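PDB 4RU1: monosaccharide ABC transporter substrate-binding protein, CUT2 family, which binds myo-inositol in the cleft between its two lobes and probably delivers it or related sugars to an ABC transporter of the CUT2 family. Local coordinates for residues P237-I240 with Q244-W247. Numbering follows the deposited sequence.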
loop_
_atom_site.group_PDB
_atom_site.type_symbol
_atom_site.label_atom_id
_atom_site.label_comp_id
_atom_site.label_asym_id
_atom_site.label_seq_id
_atom_site.Cartn_x
_atom_site.Cartn_y
_atom_site.Cartn_z
ATOM N N PRO A 237 12.819 -7.414 -8.203
ATOM C CA PRO A 237 13.544 -8.664 -8.056
ATOM C C PRO A 237 15.022 -8.612 -8.493
ATOM O O PRO A 237 15.880 -9.008 -7.724
ATOM C CB PRO A 237 12.717 -9.642 -8.892
ATOM C CG PRO A 237 11.352 -9.121 -8.719
ATOM C CD PRO A 237 11.511 -7.621 -8.849
ATOM N N ALA A 238 15.270 -8.132 -9.705
ATOM C CA ALA A 238 16.655 -7.917 -10.204
ATOM C C ALA A 238 17.484 -7.063 -9.297
ATOM O O ALA A 238 18.685 -7.341 -9.046
ATOM C CB ALA A 238 16.618 -7.296 -11.572
ATOM N N GLU A 239 16.842 -5.996 -8.817
ATOM C CA GLU A 239 17.475 -5.061 -7.902
ATOM C C GLU A 239 17.899 -5.695 -6.595
ATOM O O GLU A 239 18.957 -5.376 -6.053
ATOM C CB GLU A 239 16.583 -3.804 -7.703
ATOM C CG GLU A 239 16.600 -2.996 -8.965
ATOM C CD GLU A 239 15.464 -2.033 -9.106
ATOM O OE1 GLU A 239 14.462 -2.053 -8.344
ATOM O OE2 GLU A 239 15.527 -1.270 -10.063
ATOM N N ILE A 240 17.102 -6.584 -6.035
ATOM C CA ILE A 240 17.519 -7.352 -4.855
ATOM C C ILE A 240 18.673 -8.317 -5.198
ATOM O O ILE A 240 19.658 -8.368 -4.529
ATOM C CB ILE A 240 16.323 -8.163 -4.296
ATOM C CG1 ILE A 240 15.259 -7.214 -3.700
ATOM C CG2 ILE A 240 16.718 -9.116 -3.224
ATOM C CD1 ILE A 240 13.900 -7.840 -3.444
ATOM N N GLN A 244 21.180 -3.611 -5.595
ATOM C CA GLN A 244 20.661 -2.260 -5.712
ATOM C C GLN A 244 19.649 -1.971 -4.615
ATOM O O GLN A 244 19.443 -0.817 -4.291
ATOM C CB GLN A 244 20.084 -1.987 -7.079
ATOM C CG GLN A 244 21.171 -1.719 -8.160
ATOM C CD GLN A 244 20.573 -1.413 -9.513
ATOM O OE1 GLN A 244 19.878 -2.241 -10.096
ATOM N NE2 GLN A 244 20.839 -0.227 -10.015
ATOM N N LEU A 245 18.957 -2.996 -4.122
ATOM C CA LEU A 245 18.010 -2.869 -3.010
ATOM C C LEU A 245 18.346 -3.867 -1.918
ATOM O O LEU A 245 18.681 -5.061 -2.263
ATOM C CB LEU A 245 16.591 -3.135 -3.470
ATOM C CG LEU A 245 15.877 -2.098 -4.335
ATOM C CD1 LEU A 245 14.558 -2.640 -4.892
ATOM C CD2 LEU A 245 15.666 -0.815 -3.561
ATOM N N GLN A 246 18.416 -3.463 -0.676
ATOM C CA GLN A 246 18.688 -4.374 0.435
ATOM C C GLN A 246 17.593 -5.408 0.633
ATOM O O GLN A 246 17.876 -6.561 0.904
ATOM C CB GLN A 246 18.945 -3.607 1.731
ATOM C CG GLN A 246 20.014 -2.516 1.652
ATOM C CD GLN A 246 21.309 -3.087 1.185
ATOM O OE1 GLN A 246 21.771 -2.895 -0.003
ATOM N NE2 GLN A 246 21.891 -3.833 2.071
ATOM N N TRP A 247 16.343 -4.978 0.505
ATOM C CA TRP A 247 15.207 -5.826 0.735
ATOM C C TRP A 247 13.983 -5.061 0.298
ATOM O O TRP A 247 14.064 -3.852 0.079
ATOM C CB TRP A 247 15.107 -6.270 2.197
ATOM C CG TRP A 247 15.418 -5.219 3.205
ATOM C CD1 TRP A 247 16.576 -5.119 3.922
ATOM C CD2 TRP A 247 14.553 -4.163 3.703
ATOM N NE1 TRP A 247 16.505 -4.092 4.809
ATOM C CE2 TRP A 247 15.293 -3.446 4.680
ATOM C CE3 TRP A 247 13.270 -3.698 3.356
ATOM C CZ2 TRP A 247 14.757 -2.314 5.361
ATOM C CZ3 TRP A 247 12.759 -2.542 4.047
ATOM C CH2 TRP A 247 13.505 -1.899 5.038
HETATM O O HOH W 1 20.155 -7.193 -2.106
#
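Glu239 meets both Gln244 and Leu245, through its carbonyl and its side chain, where the chain turns back at the end of helix 236-241. Its carbonyl O accepts two backbone N-H groups: that of Leu245 at 3.1 Å, well above the carbonyl plane but with an N-H...O angle of 156°, and that of Gln244 in a weak, strongly bent bond, the same N being also bound by OD1 of Asn242. The Glu239 side chain, with CG anti to the carbonyl carbon (chi1 -71°) and extended from there, runs out between the two partners. On one flank CB lies 3.7 Å from Leu245 CD1, and the same methyl meets carboxylate OE1 at 3.5 Å; that oxygen finds its polar partner in NE2 of Gln212. On the other, Gln244 OE1 comes to 3.5 Å from Glu239 CG, while amide and carboxylate stand nearly perpendicular, 83° apart. Ile240 adds a looser apolar touch, CG1 to Leu245 CB at 4.3 Å, its side chain also touching Phe232 and Val292. One water donates to both Ile240 O (2.7 Å) and Leu245 O (2.6 Å), bridging helix and loop. Ile215 of helix 208-220 touches Glu239, Gln244 and Leu245. In this periplasmic binding protein fold, this is the return from helix to strand in a beta-alpha-beta crossover between the neighbouring parallel strands 226-230 and 248-250.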